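Local structure of pyridoxal kinase (Lactobacillus plantarum, 3H74) at residues N141-E144 against A145-T149; T156-L159 against E160-L163; D180-A184 against D185-C189; G214-L217 against A218-A222. The protein probably catalyses the ATP-dependent phosphorylation of pyridoxal, as a member of the ribokinase clan of small-molecule kinases. All coordinates share one frame; numbering follows the deposited sequence.

Contact 1 (N141-E144 against A145-T149). With SO4 (sulfate ion), chain B.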
loop_
_atom_site.group_PDB
_atom_site.type_symbol
_atom_site.label_atom_id
_atom_site.label_comp_id
_atom_site.label_asym_id
_atom_site.label_seq_id
_atom_site.Cartn_x
_atom_site.Cartn_y
_atom_site.Cartn_z
ATOM N N ASN A 141 -1.528 7.505 4.630
ATOM C CA ASN A 141 -0.994 8.045 5.869
ATOM C C ASN A 141 -1.683 9.391 6.148
ATOM O O ASN A 141 -2.598 9.794 5.417
ATOM C CB ASN A 141 0.545 8.132 5.833
ATOM C CG ASN A 141 1.062 9.091 4.775
ATOM O OD1 ASN A 141 0.393 10.057 4.418
ATOM N ND2 ASN A 141 2.272 8.841 4.274
ATOM N N THR A 142 -1.249 10.077 7.197
ATOM C CA THR A 142 -1.914 11.298 7.646
ATOM C C THR A 142 -1.738 12.446 6.642
ATOM O O THR A 142 -2.642 13.264 6.459
ATOM C CB THR A 142 -1.440 11.663 9.076
ATOM O OG1 THR A 142 -2.011 10.737 10.006
ATOM C CG2 THR A 142 -1.863 13.054 9.474
ATOM N N THR A 143 -0.586 12.484 5.975
ATOM C CA THR A 143 -0.335 13.462 4.916
ATOM C C THR A 143 -1.270 13.223 3.727
ATOM O O THR A 143 -1.898 14.150 3.201
ATOM C CB THR A 143 1.137 13.407 4.441
ATOM O OG1 THR A 143 2.004 13.692 5.544
ATOM C CG2 THR A 143 1.403 14.416 3.342
ATOM N N GLU A 144 -1.359 11.966 3.312
ATOM C CA GLU A 144 -2.175 11.578 2.172
ATOM C C GLU A 144 -3.665 11.768 2.436
ATOM O O GLU A 144 -4.410 12.147 1.541
ATOM C CB GLU A 144 -1.851 10.143 1.777
ATOM C CG GLU A 144 -0.460 10.056 1.170
ATOM C CD GLU A 144 0.234 8.715 1.333
ATOM O OE1 GLU A 144 -0.285 7.818 2.036
ATOM O OE2 GLU A 144 1.331 8.592 0.744
ATOM N N ALA A 145 -4.098 11.517 3.666
ATOM C CA ALA A 145 -5.503 11.729 4.030
ATOM C C ALA A 145 -5.921 13.180 3.784
ATOM O O ALA A 145 -6.967 13.448 3.185
ATOM C CB ALA A 145 -5.738 11.349 5.472
ATOM N N ALA A 146 -5.086 14.105 4.247
ATOM C CA ALA A 146 -5.321 15.538 4.071
ATOM C C ALA A 146 -5.252 15.951 2.602
ATOM O O ALA A 146 -6.102 16.712 2.121
ATOM C CB ALA A 146 -4.342 16.346 4.906
ATOM N N LEU A 147 -4.249 15.461 1.874
ATOM C CA LEU A 147 -4.148 15.766 0.448
ATOM C C LEU A 147 -5.401 15.321 -0.306
ATOM O O LEU A 147 -5.930 16.056 -1.141
ATOM C CB LEU A 147 -2.902 15.134 -0.169
ATOM C CG LEU A 147 -1.587 15.820 0.183
ATOM C CD1 LEU A 147 -0.455 14.850 -0.113
ATOM C CD2 LEU A 147 -1.389 17.140 -0.565
ATOM N N LEU A 148 -5.894 14.127 0.003
ATOM C CA LEU A 148 -7.044 13.577 -0.714
ATOM C C LEU A 148 -8.340 14.332 -0.428
ATOM O O LEU A 148 -9.166 14.502 -1.329
ATOM C CB LEU A 148 -7.224 12.086 -0.424
ATOM C CG LEU A 148 -6.142 11.173 -1.001
ATOM C CD1 LEU A 148 -6.288 9.780 -0.408
ATOM C CD2 LEU A 148 -6.206 11.120 -2.514
ATOM N N THR A 149 -8.517 14.792 0.804
ATOM C CA THR A 149 -9.715 15.572 1.152
ATOM C C THR A 149 -9.582 17.070 0.856
ATOM O O THR A 149 -10.593 17.783 0.827
ATOM C CB THR A 149 -10.105 15.421 2.629
ATOM O OG1 THR A 149 -9.050 15.929 3.447
ATOM C CG2 THR A 149 -10.398 13.968 2.985
HETATM S S SO4 B . 3.922 5.239 4.445
HETATM O O1 SO4 B . 3.232 5.266 3.155
HETATM O O2 SO4 B . 3.640 6.463 5.193
HETATM O O3 SO4 B . 3.523 4.060 5.213
HETATM O O4 SO4 B . 5.368 5.181 4.207
#
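A capping box opens helix 142-149, tying Asn141 to Glu144 in both directions before the first turn runs on from Asn141 O to Ala145 N, a bond of 2.9 Å. Asn141 OD1 accepts from Glu144 N at 2.8 Å, the donor almost in line with the C=O bond (170°), and Glu144 OE1 takes the Asn141 N-H at 2.9 Å on the anti side of its carboxylate. With CG tucked between N and C (chi1 64°), the amide folds OD1 back onto the turn and turns ND2 to O2 of a sulfate probably taken up from the crystallisation liquor, 2.9 Å away in an almost straight bond (176°). ND2 also donates to Gly111 O, while Glu144 OE2 accepts from Leu110 N and Gly111 N. Further on, Thr143 CG2 lies alongside Leu147 CD1 at 3.9 Å, one turn apart and pointing the same way. With an alanine here, Glu144 N would probably lose its cap, the sulfate a donor and Gly111 O a partner. Asparagine suits the place because one short amide both accepts and donates; the Asn-x-x-Glu spacing matches a motif of ribokinase-family kinases, and an ND2 held this way is consistent with an anion-binding role.

Contact 2 (T156-L159 against E160-L163)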
loop_
_atom_site.group_PDB
_atom_site.type_symbol
_atom_site.label_atom_id
_atom_site.label_comp_id
_atom_site.label_asym_id
_atom_site.label_seq_id
_atom_site.Cartn_x
_atom_site.Cartn_y
_atom_site.Cartn_z
ATOM N N THR A 156 -1.965 15.841 13.758
ATOM C CA THR A 156 -3.003 15.068 14.419
ATOM C C THR A 156 -4.382 15.612 14.006
ATOM O O THR A 156 -4.984 16.411 14.731
ATOM C CB THR A 156 -2.827 15.110 15.964
ATOM O OG1 THR A 156 -1.466 14.814 16.301
ATOM C CG2 THR A 156 -3.744 14.110 16.650
ATOM N N PRO A 157 -4.888 15.199 12.824
ATOM C CA PRO A 157 -6.220 15.652 12.418
ATOM C C PRO A 157 -7.319 15.000 13.252
ATOM O O PRO A 157 -7.104 13.942 13.856
ATOM C CB PRO A 157 -6.318 15.190 10.961
ATOM C CG PRO A 157 -5.415 14.001 10.890
ATOM C CD PRO A 157 -4.272 14.321 11.810
ATOM N N ASP A 158 -8.482 15.647 13.282
ATOM C CA ASP A 158 -9.664 15.118 13.942
ATOM C C ASP A 158 -10.228 13.994 13.084
ATOM O O ASP A 158 -10.790 14.237 12.015
ATOM C CB ASP A 158 -10.706 16.228 14.140
ATOM C CG ASP A 158 -11.874 15.796 15.010
ATOM O OD1 ASP A 158 -12.094 14.582 15.194
ATOM O OD2 ASP A 158 -12.580 16.693 15.523
ATOM N N LEU A 159 -10.065 12.767 13.570
ATOM C CA LEU A 159 -10.496 11.568 12.849
ATOM C C LEU A 159 -12.005 11.536 12.605
ATOM O O LEU A 159 -12.467 10.977 11.609
ATOM C CB LEU A 159 -10.030 10.305 13.582
ATOM C CG LEU A 159 -8.512 10.102 13.694
ATOM C CD1 LEU A 159 -8.189 8.948 14.633
ATOM C CD2 LEU A 159 -7.859 9.892 12.324
ATOM N N GLU A 160 -12.763 12.163 13.506
ATOM C CA GLU A 160 -14.218 12.282 13.360
ATOM C C GLU A 160 -14.613 13.162 12.166
ATOM O O GLU A 160 -15.741 13.086 11.681
ATOM C CB GLU A 160 -14.849 12.836 14.649
ATOM C CG GLU A 160 -14.472 12.081 15.928
ATOM C CD GLU A 160 -15.251 10.791 16.122
ATOM O OE1 GLU A 160 -16.257 10.573 15.413
ATOM O OE2 GLU A 160 -14.860 9.991 16.999
ATOM N N VAL A 161 -13.687 14.003 11.706
ATOM C CA VAL A 161 -13.931 14.872 10.553
ATOM C C VAL A 161 -13.277 14.320 9.273
ATOM O O VAL A 161 -13.928 14.227 8.227
ATOM C CB VAL A 161 -13.486 16.339 10.828
ATOM C CG1 VAL A 161 -13.615 17.195 9.579
ATOM C CG2 VAL A 161 -14.303 16.950 11.965
ATOM N N ILE A 162 -12.002 13.943 9.364
ATOM C CA ILE A 162 -11.248 13.522 8.176
ATOM C C ILE A 162 -11.667 12.153 7.622
ATOM O O ILE A 162 -11.761 11.980 6.405
ATOM C CB ILE A 162 -9.702 13.660 8.378
ATOM C CG1 ILE A 162 -8.955 13.532 7.043
ATOM C CG2 ILE A 162 -9.164 12.686 9.428
ATOM C CD1 ILE A 162 -7.585 14.204 7.037
ATOM N N LEU A 163 -11.968 11.199 8.501
ATOM C CA LEU A 163 -12.386 9.882 8.021
ATOM C C LEU A 163 -13.719 9.917 7.237
ATOM O O LEU A 163 -13.780 9.395 6.131
ATOM C CB LEU A 163 -12.391 8.829 9.137
ATOM C CG LEU A 163 -11.035 8.399 9.718
ATOM C CD1 LEU A 163 -11.224 7.531 10.948
ATOM C CD2 LEU A 163 -10.193 7.671 8.681
#
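Ile162 pushes its CG2 methyl into a shallow hollow walled by Pro157, the Asp158 carbonyl and Leu159. The methyl stands 4.1 Å from Pro157 CB, 3.4 Å from Asp158 O and 4.2 Å from Leu159 CD2, three neighbours that curve round it as the chain turns into the helix. The torsion of Ile162 explains this: CG1 is anti to its backbone N (chi1 -167°), which leaves CG2 between N and the carbonyl carbon, facing back toward the preceding turn. Leu163, one turn on from Leu159, lays CD1 against Leu159 CB at 4.0 Å, and its own CB rests over Leu159 O.

This is the start of helix 159-167, with Asp158 as N-cap. Glu160 N donates to Asp158 OD1 at 3.0 Å, sitting above the carboxylate plane, with a bent N-H...O angle of 137°, while Asp158 O accepts from both Val161 N and Ile162 N. A short acidic side chain suits the cap because it can turn back on the first amides, and OD1 also fits against Glu160 CB. The side chains of Asp158 and Val161 cross at about a right angle, Val161 CG2 4.0 Å from Asp158 OD2. On the inner side the ridge of Leu159 and Leu163 presses on the three-stranded antiparallel sheet, at Ile178 and Val198, whereas Pro157 leans on Thr142 and Ile162 on Ala145 of helix 142-149. Glu160 bends at chi2 (-79°), carrying its carboxylate off to the exposed side, where Asp158 OD1 and Glu160 OE2 stay 5.7 Å apart.

Contact 3 (D180-A184 against D185-C189)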
loop_
_atom_site.group_PDB
_atom_site.type_symbol
_atom_site.label_atom_id
_atom_site.label_comp_id
_atom_site.label_asym_id
_atom_site.label_seq_id
_atom_site.Cartn_x
_atom_site.Cartn_y
_atom_site.Cartn_z
ATOM N N ASP A 180 -0.961 5.624 10.125
ATOM C CA ASP A 180 0.135 6.115 10.971
ATOM C C ASP A 180 -0.385 6.895 12.172
ATOM O O ASP A 180 0.287 7.801 12.683
ATOM C CB ASP A 180 1.087 6.995 10.148
ATOM C CG ASP A 180 0.402 8.237 9.579
ATOM O OD1 ASP A 180 -0.830 8.363 9.728
ATOM O OD2 ASP A 180 1.096 9.091 8.986
ATOM N N VAL A 181 -1.585 6.555 12.615
ATOM C CA VAL A 181 -2.192 7.262 13.728
ATOM C C VAL A 181 -1.483 6.861 15.014
ATOM O O VAL A 181 -1.359 5.675 15.319
ATOM C CB VAL A 181 -3.705 6.973 13.829
ATOM C CG1 VAL A 181 -4.304 7.630 15.066
ATOM C CG2 VAL A 181 -4.428 7.470 12.588
ATOM N N GLN A 182 -1.017 7.863 15.753
ATOM C CA GLN A 182 -0.348 7.638 17.023
ATOM C C GLN A 182 -1.284 7.906 18.186
ATOM O O GLN A 182 -2.001 8.913 18.203
ATOM C CB GLN A 182 0.921 8.488 17.119
ATOM C CG GLN A 182 1.982 8.037 16.127
ATOM C CD GLN A 182 3.270 8.819 16.211
ATOM O OE1 GLN A 182 3.726 9.386 15.219
ATOM N NE2 GLN A 182 3.876 8.846 17.388
ATOM N N ARG A 183 -1.305 6.980 19.136
ATOM C CA ARG A 183 -2.055 7.147 20.372
ATOM C C ARG A 183 -1.152 6.707 21.493
ATOM O O ARG A 183 -0.792 5.524 21.582
ATOM C CB ARG A 183 -3.334 6.314 20.372
ATOM C CG ARG A 183 -4.439 6.899 19.527
ATOM C CD ARG A 183 -5.737 6.187 19.779
ATOM N NE ARG A 183 -6.818 6.738 18.968
ATOM C CZ ARG A 183 -8.064 6.278 18.969
ATOM N NH1 ARG A 183 -8.398 5.250 19.740
ATOM N NH2 ARG A 183 -8.978 6.846 18.191
ATOM N N ALA A 184 -0.799 7.668 22.345
ATOM C CA ALA A 184 0.227 7.490 23.357
ATOM C C ALA A 184 1.468 6.849 22.726
ATOM O O ALA A 184 2.065 7.420 21.807
ATOM C CB ALA A 184 -0.300 6.670 24.538
ATOM N N ASP A 185 1.872 5.689 23.241
ATOM C CA ASP A 185 3.049 4.995 22.721
ATOM C C ASP A 185 2.797 4.012 21.568
ATOM O O ASP A 185 3.702 3.262 21.192
ATOM C CB ASP A 185 3.769 4.298 23.881
ATOM C CG ASP A 185 2.843 3.457 24.719
ATOM O OD1 ASP A 185 1.914 2.830 24.171
ATOM O OD2 ASP A 185 3.053 3.432 25.945
ATOM N N GLN A 186 1.575 4.027 21.028
ATOM C CA GLN A 186 1.185 3.121 19.942
ATOM C C GLN A 186 1.168 3.844 18.603
ATOM O O GLN A 186 0.989 5.061 18.541
ATOM C CB GLN A 186 -0.197 2.521 20.213
ATOM C CG GLN A 186 -0.372 1.955 21.620
ATOM C CD GLN A 186 0.192 0.558 21.781
ATOM O OE1 GLN A 186 1.074 0.321 22.613
ATOM N NE2 GLN A 186 -0.318 -0.380 20.995
ATOM N N ILE A 187 1.376 3.080 17.534
ATOM C CA ILE A 187 1.123 3.563 16.183
ATOM C C ILE A 187 0.273 2.512 15.472
ATOM O O ILE A 187 0.416 1.320 15.712
ATOM C CB ILE A 187 2.432 3.923 15.429
ATOM C CG1 ILE A 187 2.112 4.700 14.138
ATOM C CG2 ILE A 187 3.303 2.682 15.178
ATOM C CD1 ILE A 187 3.314 5.358 13.459
ATOM N N GLY A 188 -0.646 2.953 14.623
ATOM C CA GLY A 188 -1.526 2.008 13.963
ATOM C C GLY A 188 -2.562 2.641 13.065
ATOM O O GLY A 188 -2.390 3.763 12.586
ATOM N N CYS A 189 -3.642 1.897 12.870
ATOM C CA CYS A 189 -4.656 2.207 11.872
ATOM C C CYS A 189 -5.945 2.688 12.510
ATOM O O CYS A 189 -6.400 2.146 13.521
ATOM C CB CYS A 189 -4.944 0.956 11.037
ATOM S SG CYS A 189 -3.566 0.401 10.001
#
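Ile187 lays its outer branch over the aliphatic part of Gln182, CG1 standing 3.9 Å from Gln182 CG and CD1 4.0 Å from the same atom. The two side chains cross at a slant on one face of a beta hairpin, whose strands 178-183 and 186-192 are joined by a type II' turn from Arg183 to Gln186. Because CG1 is anti to the backbone N of Ile187 (chi1 -168°), the branch also reaches Asp180 C, 3.9 Å off. A branched, apolar residue suits this spot: it is stiff enough to cover the partner strand at a non-hydrogen-bonded pair. Were an alanine to replace it, Gln182 CG would probably lose its cover and its side chain be freer to swing.

Val181 and Gly188 exchange two bonds of 2.9 Å, Val181 N to Gly188 O and Gly188 N to Val181 O, and Arg183 pairs likewise with Gln186. At the turn Ala184 has phi 47°, a conformation more usual for glycine. Next to it, Asp185 OD2 forms a salt bridge with Arg204 NH1. Between the paired amides, Gln182 CA directs its hydrogen at Gln186 O, 3.3 Å away.

Contact 4 (G214-L217 against A218-A222)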
loop_
_atom_site.group_PDB
_atom_site.type_symbol
_atom_site.label_atom_id
_atom_site.label_comp_id
_atom_site.label_asym_id
_atom_site.label_seq_id
_atom_site.Cartn_x
_atom_site.Cartn_y
_atom_site.Cartn_z
ATOM N N GLY A 214 5.362 0.605 4.787
ATOM C CA GLY A 214 4.074 0.861 4.153
ATOM C C GLY A 214 3.737 -0.183 3.107
ATOM O O GLY A 214 2.610 -0.670 3.053
ATOM N N ASP A 215 4.711 -0.535 2.269
ATOM C CA ASP A 215 4.488 -1.536 1.224
ATOM C C ASP A 215 4.145 -2.895 1.825
ATOM O O ASP A 215 3.263 -3.593 1.329
ATOM C CB ASP A 215 5.725 -1.695 0.318
ATOM C CG ASP A 215 5.990 -0.488 -0.576
ATOM O OD1 ASP A 215 5.024 0.084 -1.143
ATOM O OD2 ASP A 215 7.197 -0.172 -0.761
ATOM N N THR A 216 4.851 -3.279 2.882
ATOM C CA THR A 216 4.619 -4.563 3.515
ATOM C C THR A 216 3.270 -4.573 4.235
ATOM O O THR A 216 2.526 -5.550 4.146
ATOM C CB THR A 216 5.785 -4.912 4.431
ATOM O OG1 THR A 216 6.973 -4.993 3.628
ATOM C CG2 THR A 216 5.551 -6.242 5.129
ATOM N N LEU A 217 2.937 -3.488 4.925
ATOM C CA LEU A 217 1.619 -3.374 5.538
ATOM C C LEU A 217 0.506 -3.560 4.514
ATOM O O LEU A 217 -0.444 -4.321 4.743
ATOM C CB LEU A 217 1.465 -2.023 6.232
ATOM C CG LEU A 217 0.154 -1.821 7.005
ATOM C CD1 LEU A 217 0.096 -2.646 8.282
ATOM C CD2 LEU A 217 -0.043 -0.347 7.330
ATOM N N ALA A 218 0.628 -2.870 3.380
ATOM C CA ALA A 218 -0.393 -2.955 2.349
ATOM C C ALA A 218 -0.517 -4.367 1.792
ATOM O O ALA A 218 -1.622 -4.854 1.577
ATOM C CB ALA A 218 -0.120 -1.972 1.246
ATOM N N ALA A 219 0.617 -5.026 1.550
ATOM C CA ALA A 219 0.595 -6.396 1.044
ATOM C C ALA A 219 -0.092 -7.335 2.033
ATOM O O ALA A 219 -0.896 -8.175 1.643
ATOM C CB ALA A 219 2.008 -6.884 0.709
ATOM N N VAL A 220 0.238 -7.196 3.315
ATOM C CA VAL A 220 -0.369 -8.045 4.343
ATOM C C VAL A 220 -1.874 -7.810 4.450
ATOM O O VAL A 220 -2.654 -8.758 4.509
ATOM C CB VAL A 220 0.333 -7.871 5.708
ATOM C CG1 VAL A 220 -0.448 -8.541 6.809
ATOM C CG2 VAL A 220 1.749 -8.428 5.641
ATOM N N ILE A 221 -2.273 -6.546 4.457
ATOM C CA ILE A 221 -3.696 -6.218 4.530
ATOM C C ILE A 221 -4.463 -6.777 3.327
ATOM O O ILE A 221 -5.495 -7.445 3.490
ATOM C CB ILE A 221 -3.903 -4.698 4.685
ATOM C CG1 ILE A 221 -3.455 -4.246 6.081
ATOM C CG2 ILE A 221 -5.364 -4.295 4.410
ATOM C CD1 ILE A 221 -3.424 -2.747 6.294
ATOM N N ALA A 222 -3.943 -6.548 2.120
ATOM C CA ALA A 222 -4.584 -7.078 0.925
ATOM C C ALA A 222 -4.646 -8.596 0.979
ATOM O O ALA A 222 -5.681 -9.182 0.637
ATOM C CB ALA A 222 -3.871 -6.613 -0.323
#
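Leu217 and Ile221 meet one turn apart on helix 213-226, the helix that begins within the glycine-rich Gly-Thr-Gly-Asp signature of ribokinase-clan kinases, which ends at Asp215. Four consecutive backbone bonds satisfy the buried amides here. Ala218 N donates to Gly214 O at 3.0 Å and Ala219 N to Asp215 O at 3.0 Å; Val220 N reaches Thr216 O and Ile221 N reaches Leu217 O, both at 2.9 Å.

The polar side chains find their partners beyond these turns. Thr216 OG1 is bonded to Gly212 O, so a hydroxyl inside the core is paired with the carbonyl one turn earlier. Asp215 OD1 bonds His281 NE2, which belongs to the purification tag and so is no part of the native enzyme, and OD2 has a weak bond from Ser19 N. Gly214 CA, with no side chain to intrude, comes within 3.4 Å of sulfate O3, consistent with the anion hole that this helix start forms in relatives.

The small Ala218 and Ala219 suit a helix enclosed by neighbouring elements; Ala218 rests on Leu139, while Val220 faces Ala238 and Trp241 of helix 231-251. Val220 also lays CG2 over its acceptor, Thr216 O. Leu217 swings CG anti to its backbone N (chi1 -176°), and its side chain and that of Ile221 cross at a slant, Leu217 CG 3.8 Å from Ile221 CD1.

How the contacts relate
Contact 4 lies deepest, about 5 Å from the centre of the chain to its own centre, and contact 1 is also buried; contact 2 is partly buried and contact 3 lies at the surface. Contacts 1 and 2 belong to successive helices that pack together, Ala145 CB lying 3.7 Å from Ile162 CD1. Contact 1 meets the hairpin of contact 3 through a hydrogen bond between Thr142 OG1 and Asp180 OD1, whereas contact 2 touches it through apolar Leu159 and Val181. Contacts 1 and 4 do not touch, but the same sulfate lies between Asn141 and Gly214. Chemistry follows place: caps at helix starts in contacts 1 and 2, strand pairing in contact 3, backbone bonds between buried turns in contact 4.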